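Local atomic coordinates of Lin1840 protein (Listeria innocua serovar 6a, PDB entry 4ZOC), a protein that probably hydrolyses terminal, non-reducing beta-D-glucosyl residues with release of beta-D-glucose, as a family 3 glycoside hydrolase involved in beta-1,2-glucan metabolism. Residues D357-D361 with E362-K366; D111-T114 with V115-A119; S585-L588 with D589-N592; E511-E514 with L515-S519. The protein carries 2 engineered substitutions. All coordinates share one frame; numbering follows the deposited sequence.

Contact 1 of 4, residues D357-D361 with E362-K366; sequences DILTD and ESRGK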
loop_
_atom_site.group_PDB
_atom_site.type_symbol
_atom_site.label_atom_id
_atom_site.label_comp_id
_atom_site.label_asym_id
_atom_site.label_seq_id
_atom_site.Cartn_x
_atom_site.Cartn_y
_atom_site.Cartn_z
ATOM N N ASP A 357 12.716 38.584 23.051
ATOM C CA ASP A 357 11.611 38.030 22.291
ATOM C C ASP A 357 11.486 36.457 22.355
ATOM O O ASP A 357 10.572 35.900 21.773
ATOM C CB ASP A 357 11.673 38.454 20.811
ATOM C CG ASP A 357 11.373 39.958 20.560
ATOM O OD1 ASP A 357 10.876 40.633 21.470
ATOM O OD2 ASP A 357 11.627 40.449 19.414
ATOM N N ILE A 358 12.411 35.792 23.029
ATOM C CA ILE A 358 12.569 34.338 23.046
ATOM C C ILE A 358 12.057 33.791 24.353
ATOM O O ILE A 358 12.443 34.248 25.474
ATOM C CB ILE A 358 13.998 33.923 22.748
ATOM C CG1 ILE A 358 14.323 34.375 21.298
ATOM C CG2 ILE A 358 14.173 32.408 22.805
ATOM C CD1 ILE A 358 15.764 34.276 20.880
ATOM N N LEU A 359 11.164 32.851 24.215
ATOM C CA LEU A 359 10.609 32.082 25.332
ATOM C C LEU A 359 9.930 33.050 26.326
ATOM O O LEU A 359 10.173 32.969 27.487
ATOM C CB LEU A 359 11.689 31.171 25.948
ATOM C CG LEU A 359 11.264 30.087 26.931
ATOM C CD1 LEU A 359 10.404 29.072 26.220
ATOM C CD2 LEU A 359 12.473 29.384 27.537
ATOM N N THR A 360 9.070 33.966 25.842
ATOM C CA THR A 360 8.341 34.867 26.731
ATOM C C THR A 360 7.201 34.104 27.404
ATOM O O THR A 360 6.696 33.109 26.835
ATOM C CB THR A 360 7.675 36.101 26.018
ATOM O OG1 THR A 360 6.679 35.691 25.047
ATOM C CG2 THR A 360 8.727 36.966 25.366
ATOM N N ASP A 361 6.736 34.610 28.556
ATOM C CA ASP A 361 5.525 34.079 29.139
ATOM C C ASP A 361 4.295 34.152 28.206
ATOM O O ASP A 361 3.511 33.234 28.208
ATOM C CB ASP A 361 5.221 34.788 30.463
ATOM C CG ASP A 361 6.250 34.437 31.519
ATOM O OD1 ASP A 361 7.071 33.509 31.316
ATOM O OD2 ASP A 361 6.253 35.089 32.558
ATOM N N GLU A 362 4.097 35.241 27.473
ATOM C CA GLU A 362 3.044 35.329 26.479
ATOM C C GLU A 362 3.138 34.154 25.470
ATOM O O GLU A 362 2.138 33.499 25.171
ATOM C CB GLU A 362 3.135 36.674 25.719
ATOM C CG GLU A 362 1.853 37.007 24.997
ATOM C CD GLU A 362 1.980 38.182 24.062
ATOM O OE1 GLU A 362 2.993 38.921 24.122
ATOM O OE2 GLU A 362 1.057 38.361 23.247
ATOM N N SER A 363 4.331 33.924 24.946
ATOM C CA SER A 363 4.537 32.842 23.988
ATOM C C SER A 363 4.271 31.468 24.650
ATOM O O SER A 363 3.598 30.622 24.056
ATOM C CB SER A 363 5.917 32.881 23.370
ATOM O OG SER A 363 6.032 34.012 22.522
ATOM N N ARG A 364 4.764 31.251 25.852
ATOM C CA ARG A 364 4.358 30.035 26.630
ATOM C C ARG A 364 2.838 29.841 26.817
ATOM O O ARG A 364 2.368 28.684 26.656
ATOM C CB ARG A 364 5.072 29.910 27.991
ATOM C CG ARG A 364 6.601 29.778 27.822
ATOM C CD ARG A 364 7.313 29.641 29.160
ATOM N NE ARG A 364 7.144 28.296 29.591
ATOM C CZ ARG A 364 8.085 27.417 29.956
ATOM N NH1 ARG A 364 9.385 27.710 30.121
ATOM N NH2 ARG A 364 7.634 26.244 30.236
ATOM N N GLY A 365 2.081 30.924 27.071
ATOM C CA GLY A 365 0.619 30.880 27.114
ATOM C C GLY A 365 0.015 30.487 25.771
ATOM O O GLY A 365 -0.915 29.683 25.708
ATOM N N LYS A 366 0.595 30.981 24.663
ATOM C CA LYS A 366 0.104 30.586 23.366
ATOM C C LYS A 366 0.316 29.057 23.108
ATOM O O LYS A 366 -0.573 28.382 22.596
ATOM C CB LYS A 366 0.738 31.408 22.290
ATOM C CG LYS A 366 0.282 32.839 22.348
ATOM C CD LYS A 366 1.073 33.821 21.495
ATOM C CE LYS A 366 0.524 35.218 21.692
ATOM N NZ LYS A 366 1.480 36.138 21.047
HETATM O O HOH W 1 8.675 34.208 22.688
HETATM O O HOH W 2 6.036 37.657 23.302
#
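Glu362 sits just past Thr360, its CB 3.7 Å from Thr360 OG1. Its carboxylate leads away from the loop and forms a salt bridge with Lys366, one turn on. The hydrogen bond within that bridge is weak. A water bonded to Thr360 OG1 also donates a weak bond to Glu362 OE1.

Ser363 supplies the capping bond. Its backbone N donates to Thr360 OG1 at 2.9 Å, with an N-H...O angle of 160°. Thr360 OG1 lies between its own N and carbonyl carbon (chi1 62°), which turns the hydroxyl to the start of the helix. Thr360 is thus the N-cap of helix 361-374, and its side chain takes up an N-H of the first turn. Ser363 OG donates to a second water at 2.7 Å. That water also accepts from Thr360 N and donates to Asp357 O, so it ties the incoming loop to the helix. The side chain of Ser363 touches Val121 of helix 112-128.

Arg364 N bonds to Thr360 O at 2.9 Å, nearly straight at 175°. The CG of Arg364 lies 3.5 Å from Thr360 O. Leu359 CD1 touches Arg364 CG at 4.2 Å. The arginine chain bends at chi3, and the guanidinium goes to Glu531 and to Asp417 O.

Gly365 N closes the next turn on Asp361 O at 2.9 Å.

Contact 2 of 4, residues D111-T114 with V115-A119; sequences DRET and VRVMA
Residues 111-114 and 115-119 cover the N-cap and first turns of helix 112-128. Val115 N, Arg116 N, Val117 N and Met118 N donate in turn to the carbonyls of Asp111, Arg112, Glu113 and Thr114. The first of these bonds is the longest, Val115 N to Asp111 O at 3.3 Å. The bond from Val117 N to Glu113 O is 2.9 Å.

Asp111 is the N-cap. Its OD2 accepts from Thr114 N at 3.0 Å and from Thr114 OG1 at 2.7 Å. The two donors come from opposite faces of the carboxylate plane. The hydroxyl bonds on the anti side, and the amide N meets the oxygen from above the plane. The capped helix belongs to the TIM-barrel domain of family 3 glycoside hydrolases. Val115 and Met118 face Met168 of helix 158-173 and Leu106 of helix 103-108, while Thr114 and Val117 lean on helix 361-374.

Within the same turns, Arg116 grips Glu113 side-on with two nitrogens. NE of Arg116 reaches OE1 of Glu113 at 2.8 Å, and NH2 of Arg116 reaches Glu113 OE2 at 2.8 Å. Both bonds are nearly straight and meet the oxygens on the syn side, tilted somewhat out of the carboxylate plane. Both oxygens lie in the guanidinium plane, although the two groups are turned 29° apart. Glu113 bends at chi2 (64°), which brings its carboxylate alongside Arg116. NH1 of Arg116 pairs with Glu120. Val117 CG2 lies 3.5 Å from Glu113 OE2.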
loop_
_atom_site.group_PDB
_atom_site.type_symbol
_atom_site.label_atom_id
_atom_site.label_comp_id
_atom_site.label_asym_id
_atom_site.label_seq_id
_atom_site.Cartn_x
_atom_site.Cartn_y
_atom_site.Cartn_z
ATOM N N ASP A 111 -8.224 23.971 14.058
ATOM C CA ASP A 111 -8.278 25.383 14.371
ATOM C C ASP A 111 -7.222 26.222 13.656
ATOM O O ASP A 111 -6.056 26.232 14.031
ATOM C CB ASP A 111 -8.274 25.607 15.898
ATOM C CG ASP A 111 -8.672 27.016 16.247
ATOM O OD1 ASP A 111 -9.849 27.385 15.981
ATOM O OD2 ASP A 111 -7.790 27.782 16.686
ATOM N N ARG A 112 -7.662 26.905 12.595
ATOM C CA ARG A 112 -6.791 27.661 11.716
ATOM C C ARG A 112 -6.010 28.697 12.546
ATOM O O ARG A 112 -4.811 28.852 12.360
ATOM C CB ARG A 112 -7.544 28.326 10.565
ATOM C CG ARG A 112 -8.165 27.374 9.561
ATOM C CD ARG A 112 -9.182 28.173 8.751
ATOM N NE ARG A 112 -9.861 27.434 7.685
ATOM C CZ ARG A 112 -11.024 26.774 7.874
ATOM N NH1 ARG A 112 -11.591 26.725 9.067
ATOM N NH2 ARG A 112 -11.625 26.181 6.854
ATOM N N GLU A 113 -6.672 29.411 13.452
ATOM C CA GLU A 113 -6.008 30.522 14.185
ATOM C C GLU A 113 -4.916 29.942 15.140
ATOM O O GLU A 113 -3.860 30.517 15.242
ATOM C CB GLU A 113 -7.027 31.385 14.897
ATOM C CG GLU A 113 -6.436 32.540 15.741
ATOM C CD GLU A 113 -5.720 33.574 14.991
ATOM O OE1 GLU A 113 -5.649 33.540 13.719
ATOM O OE2 GLU A 113 -5.178 34.448 15.701
ATOM N N THR A 114 -5.141 28.778 15.764
ATOM C CA THR A 114 -4.109 28.120 16.527
ATOM C C THR A 114 -2.845 27.903 15.702
ATOM O O THR A 114 -1.755 28.134 16.170
ATOM C CB THR A 114 -4.602 26.798 17.149
ATOM O OG1 THR A 114 -5.621 27.060 18.110
ATOM C CG2 THR A 114 -3.522 25.898 17.780
ATOM N N VAL A 115 -3.008 27.352 14.484
ATOM C CA VAL A 115 -1.856 27.099 13.613
ATOM C C VAL A 115 -1.175 28.388 13.157
ATOM O O VAL A 115 0.050 28.472 13.160
ATOM C CB VAL A 115 -2.316 26.206 12.460
ATOM C CG1 VAL A 115 -1.244 26.080 11.447
ATOM C CG2 VAL A 115 -2.785 24.872 13.091
ATOM N N ARG A 116 -1.937 29.411 12.815
ATOM C CA ARG A 116 -1.311 30.685 12.484
ATOM C C ARG A 116 -0.501 31.292 13.645
ATOM O O ARG A 116 0.601 31.794 13.467
ATOM C CB ARG A 116 -2.391 31.658 12.024
ATOM C CG ARG A 116 -1.842 32.976 11.422
ATOM C CD ARG A 116 -2.919 34.092 11.365
ATOM N NE ARG A 116 -3.225 34.542 12.712
ATOM C CZ ARG A 116 -2.463 35.305 13.457
ATOM N NH1 ARG A 116 -1.318 35.822 12.956
ATOM N NH2 ARG A 116 -2.820 35.598 14.704
ATOM N N VAL A 117 -1.070 31.271 14.846
ATOM C CA VAL A 117 -0.357 31.777 16.008
ATOM C C VAL A 117 0.926 30.997 16.284
ATOM O O VAL A 117 1.958 31.575 16.585
ATOM C CB VAL A 117 -1.261 31.779 17.263
ATOM C CG1 VAL A 117 -0.448 32.006 18.539
ATOM C CG2 VAL A 117 -2.359 32.826 17.107
ATOM N N MET A 118 0.837 29.668 16.178
ATOM C CA MET A 118 2.015 28.854 16.309
ATOM C C MET A 118 3.094 29.375 15.351
ATOM O O MET A 118 4.266 29.591 15.749
ATOM C CB MET A 118 1.734 27.386 16.066
ATOM C CG MET A 118 2.962 26.460 16.152
ATOM S SD MET A 118 4.085 26.404 14.771
ATOM C CE MET A 118 3.134 25.726 13.460
ATOM N N ALA A 119 2.752 29.517 14.064
ATOM C CA ALA A 119 3.766 29.933 13.101
ATOM C C ALA A 119 4.265 31.373 13.343
ATOM O O ALA A 119 5.450 31.676 13.167
ATOM C CB ALA A 119 3.177 29.772 11.750
#

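Contact 3 of 4, residues S585-L588 with D589-N592; sequences SHYL and DIPN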
loop_
_atom_site.group_PDB
_atom_site.type_symbol
_atom_site.label_atom_id
_atom_site.label_comp_id
_atom_site.label_asym_id
_atom_site.label_seq_id
_atom_site.Cartn_x
_atom_site.Cartn_y
_atom_site.Cartn_z
ATOM N N SER A 585 -16.862 -6.813 0.847
ATOM C CA SER A 585 -15.565 -6.303 1.239
ATOM C C SER A 585 -15.432 -6.246 2.777
ATOM O O SER A 585 -16.068 -5.444 3.423
ATOM C CB SER A 585 -15.438 -4.903 0.670
ATOM O OG SER A 585 -14.118 -4.372 0.928
ATOM N N HIS A 586 -14.658 -7.172 3.350
ATOM C CA HIS A 586 -14.454 -7.232 4.741
ATOM C C HIS A 586 -13.211 -8.027 5.049
ATOM O O HIS A 586 -12.684 -8.706 4.162
ATOM C CB HIS A 586 -15.666 -7.874 5.462
ATOM C CG HIS A 586 -15.761 -9.377 5.348
ATOM N ND1 HIS A 586 -15.965 -10.010 4.147
ATOM C CD2 HIS A 586 -15.703 -10.364 6.290
ATOM C CE1 HIS A 586 -16.018 -11.326 4.347
ATOM N NE2 HIS A 586 -15.872 -11.569 5.632
ATOM N N TYR A 587 -12.776 -7.953 6.295
ATOM C CA TYR A 587 -11.772 -8.838 6.802
ATOM C C TYR A 587 -12.410 -9.969 7.655
ATOM O O TYR A 587 -13.346 -9.771 8.409
ATOM C CB TYR A 587 -10.792 -8.148 7.731
ATOM C CG TYR A 587 -9.879 -7.113 7.077
ATOM C CD1 TYR A 587 -8.710 -7.506 6.383
ATOM C CD2 TYR A 587 -10.194 -5.756 7.158
ATOM C CE1 TYR A 587 -7.897 -6.537 5.801
ATOM C CE2 TYR A 587 -9.411 -4.795 6.573
ATOM C CZ TYR A 587 -8.237 -5.197 5.917
ATOM O OH TYR A 587 -7.451 -4.221 5.357
ATOM N N LEU A 588 -11.770 -11.115 7.657
ATOM C CA LEU A 588 -12.232 -12.208 8.549
ATOM C C LEU A 588 -11.969 -11.947 10.047
ATOM O O LEU A 588 -12.713 -12.457 10.888
ATOM C CB LEU A 588 -11.607 -13.503 8.125
ATOM C CG LEU A 588 -11.823 -14.038 6.737
ATOM C CD1 LEU A 588 -11.043 -15.342 6.615
ATOM C CD2 LEU A 588 -13.308 -14.219 6.433
ATOM N N ASP A 589 -10.953 -11.125 10.381
ATOM C CA ASP A 589 -10.416 -11.059 11.697
ATOM C C ASP A 589 -10.601 -9.698 12.379
ATOM O O ASP A 589 -10.472 -9.635 13.553
ATOM C CB ASP A 589 -8.951 -11.501 11.737
ATOM C CG ASP A 589 -8.001 -10.725 10.770
ATOM O OD1 ASP A 589 -8.448 -10.096 9.797
ATOM O OD2 ASP A 589 -6.784 -10.741 11.027
ATOM N N ILE A 590 -11.038 -8.658 11.650
ATOM C CA ILE A 590 -11.224 -7.302 12.239
ATOM C C ILE A 590 -12.352 -6.583 11.524
ATOM O O ILE A 590 -12.721 -6.960 10.393
ATOM C CB ILE A 590 -9.972 -6.433 12.111
ATOM C CG1 ILE A 590 -9.563 -6.255 10.652
ATOM C CG2 ILE A 590 -8.819 -6.959 12.970
ATOM C CD1 ILE A 590 -8.577 -5.059 10.431
ATOM N N PRO A 591 -12.914 -5.585 12.154
ATOM C CA PRO A 591 -13.803 -4.649 11.431
ATOM C C PRO A 591 -13.151 -3.858 10.328
ATOM O O PRO A 591 -11.921 -3.619 10.319
ATOM C CB PRO A 591 -14.282 -3.713 12.539
ATOM C CG PRO A 591 -14.031 -4.462 13.798
ATOM C CD PRO A 591 -12.721 -5.115 13.521
ATOM N N ASN A 592 -13.993 -3.429 9.394
ATOM C CA ASN A 592 -13.586 -2.498 8.344
ATOM C C ASN A 592 -13.302 -1.141 8.897
ATOM O O ASN A 592 -12.428 -0.394 8.391
ATOM C CB ASN A 592 -14.676 -2.336 7.270
ATOM C CG ASN A 592 -14.786 -3.534 6.315
ATOM O OD1 ASN A 592 -14.390 -4.631 6.601
ATOM N ND2 ASN A 592 -15.455 -3.300 5.189
HETATM O O HOH W 3 -14.316 -6.545 8.351
#
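One direct hydrogen bond joins Ser585 to Asn592. Asn592 ND2 donates to Ser585 O at 2.8 Å, and the N-H...O angle is 177°. The acceptor lies in the amide plane of Asn592, but the donor stands above the carbonyl plane of Ser585. The other amide atom, OD1 of Asn592, lies 3.2 Å from His586 CA.

A water works between the two limbs of the loop. It accepts from Tyr587 N at 2.9 Å and lies 2.6 Å from both Ile590 O and Asn592 OD1. Both oxygens are placed to accept from it, but with a further acceptor nearby it cannot serve all at once.

The chain reverses here, and the end-to-end directions of the limbs differ by 152°. This turn is part of a long loop between helix 532-541 and strand 607-611, and it reaches the second subunit. Tyr587 OH bonds to Ala201 O of the second subunit, and Ser585 OG to Glu204 O of the same subunit. The Asp589 carboxylate takes the backbone N-H groups of Ala478 and Thr479 of that subunit.

The apolar contact is Tyr587 against Ile590, side by side and pointing the same way. Ile590 CG1 lies between its own N and carbonyl carbon, and CD1 continues over the ring. This CH-pi contact is 4.1 Å from Ile590 CD1 to the Tyr587 ring centroid, 27° off the normal. Ile590 CG1 touches Tyr587 CD2 at 3.6 Å.

Contact 4 of 4, residues E511-E514 with L515-S519; sequences EVKE and LAESS
Different first torsions bring the extended chains of Lys513 and Glu517 across each other. Lys513 CG lies opposite its backbone N (chi1 168°), whereas Glu517 CG lies beside its own N (chi1 -69°). The chains cross obliquely, and Glu517 OE2 comes against the lysine stem. Glu517 OE2 is 3.2 Å from Lys513 CE and 3.7 Å from Lys513 CG. The charged ends do not join. Lys513 NZ stays 4.2 Å from Glu517 OE2, beyond a salt bridge.

Backbone bonds hold the short helix 513-517. Val512 O accepts from Ala516 N at 2.9 Å, nearly straight, and weakly from Leu515 N. Glu517 N donates to Lys513 O. After Glu517, serine hydroxyls meet carbonyls. Ser518 OG donates to Glu514 O at 3.0 Å, nearly in line with the C=O bond. Ser519 OG lies 2.8 Å from Leu515 O and also near Ala521 O, so its single proton can serve only one at a time. Ser518 N reaches Leu515 O from the opposite face of its plane.

The buried side carries Val512 and Leu515, with Val512 CG1 4.2 Å from Leu515 CD1. They pack on strand 500-505, as the helix connects that strand to strand 521-524 in a beta-alpha-beta unit of the C-terminal domain. Leu515 also meets Tyr487 and Ala490 of helix 484-494. Glu514 forms a salt bridge with Arg481, as Glu511 does.

On the exposed side, attraction between Lys513 and Glu517 is probably modest and acts without a direct bond. Ser518 OG satisfies Glu514 O, while Leu515 O has the backbone N of Ser518 as well as the Ser519 hydroxyl.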
loop_
_atom_site.group_PDB
_atom_site.type_symbol
_atom_site.label_atom_id
_atom_site.label_comp_id
_atom_site.label_asym_id
_atom_site.label_seq_id
_atom_site.Cartn_x
_atom_site.Cartn_y
_atom_site.Cartn_z
ATOM N N GLU A 511 -1.874 1.343 17.853
ATOM C CA GLU A 511 -2.913 0.371 18.255
ATOM C C GLU A 511 -3.311 0.602 19.740
ATOM O O GLU A 511 -2.545 0.321 20.679
ATOM C CB GLU A 511 -2.416 -1.057 18.102
ATOM C CG GLU A 511 -1.982 -1.481 16.714
ATOM C CD GLU A 511 -1.599 -2.963 16.604
ATOM O OE1 GLU A 511 -1.858 -3.771 17.566
ATOM O OE2 GLU A 511 -1.032 -3.322 15.548
ATOM N N VAL A 512 -4.465 1.201 19.945
ATOM C CA VAL A 512 -4.846 1.587 21.263
ATOM C C VAL A 512 -6.031 0.792 21.827
ATOM O O VAL A 512 -6.520 1.098 22.974
ATOM C CB VAL A 512 -5.048 3.104 21.405
ATOM C CG1 VAL A 512 -3.776 3.866 21.073
ATOM C CG2 VAL A 512 -6.291 3.569 20.646
ATOM N N LYS A 513 -6.556 -0.180 21.067
ATOM C CA LYS A 513 -7.702 -0.922 21.520
ATOM C C LYS A 513 -7.467 -1.507 22.971
ATOM O O LYS A 513 -8.346 -1.361 23.875
ATOM C CB LYS A 513 -8.077 -2.023 20.529
ATOM C CG LYS A 513 -9.097 -3.047 21.041
ATOM C CD LYS A 513 -9.509 -4.054 19.943
ATOM C CE LYS A 513 -10.695 -4.875 20.529
ATOM N NZ LYS A 513 -11.321 -5.634 19.475
ATOM N N GLU A 514 -6.288 -2.069 23.196
ATOM C CA GLU A 514 -5.977 -2.696 24.520
ATOM C C GLU A 514 -5.860 -1.650 25.595
ATOM O O GLU A 514 -6.129 -1.945 26.758
ATOM C CB GLU A 514 -4.700 -3.494 24.461
ATOM C CG GLU A 514 -4.858 -4.698 23.553
ATOM C CD GLU A 514 -3.527 -5.240 23.093
ATOM O OE1 GLU A 514 -2.608 -5.379 23.917
ATOM O OE2 GLU A 514 -3.398 -5.546 21.892
ATOM N N LEU A 515 -5.563 -0.383 25.242
ATOM C CA LEU A 515 -5.509 0.663 26.247
ATOM C C LEU A 515 -6.889 1.151 26.593
ATOM O O LEU A 515 -7.204 1.304 27.746
ATOM C CB LEU A 515 -4.614 1.806 25.748
ATOM C CG LEU A 515 -3.195 1.378 25.382
ATOM C CD1 LEU A 515 -2.398 2.544 24.846
ATOM C CD2 LEU A 515 -2.405 0.697 26.473
ATOM N N ALA A 516 -7.713 1.386 25.569
ATOM C CA ALA A 516 -9.075 1.848 25.784
ATOM C C ALA A 516 -9.836 0.846 26.630
ATOM O O ALA A 516 -10.637 1.224 27.498
ATOM C CB ALA A 516 -9.793 2.022 24.471
ATOM N N GLU A 517 -9.613 -0.417 26.340
ATOM C CA GLU A 517 -10.278 -1.490 27.139
ATOM C C GLU A 517 -9.726 -1.721 28.588
ATOM O O GLU A 517 -10.362 -2.406 29.388
ATOM C CB GLU A 517 -10.290 -2.783 26.326
ATOM C CG GLU A 517 -11.250 -2.631 25.130
ATOM C CD GLU A 517 -11.334 -3.816 24.188
ATOM O OE1 GLU A 517 -10.643 -4.848 24.453
ATOM O OE2 GLU A 517 -12.093 -3.661 23.155
ATOM N N SER A 518 -8.529 -1.258 28.889
ATOM C CA SER A 518 -7.885 -1.471 30.146
ATOM C C SER A 518 -8.005 -0.211 31.042
ATOM O O SER A 518 -7.416 -0.164 32.144
ATOM C CB SER A 518 -6.407 -1.711 29.889
ATOM O OG SER A 518 -6.041 -3.062 29.520
ATOM N N SER A 519 -8.733 0.808 30.597
ATOM C CA SER A 519 -8.819 2.064 31.355
ATOM C C SER A 519 -10.237 2.629 31.263
ATOM O O SER A 519 -11.032 2.181 30.430
ATOM C CB SER A 519 -7.809 3.094 30.810
ATOM O OG SER A 519 -8.052 3.428 29.435
#

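Contacts 1 and 2 are neighbours. Their centres are 15 Å apart, and helix 361-374 meets helix 112-128 where Lys366 CD packs on Val117 CG1 at 3.8 Å. Leu359 N also bonds to Glu125 of helix 112-128. Contacts 3 and 4 both belong to the C-terminal family 3 domain. Their centres are 19 Å apart and their nearest atoms about 6 Å, without touching. Contacts 1 and 3 lie on opposite sides of the chain's centre, with centres 48 Å apart. None of the four includes Trp271, Trp409 or Glu473 of the glucose pocket. The His586 side chain of contact 3 is about 10 Å from a bound glucose, too far for a direct contact.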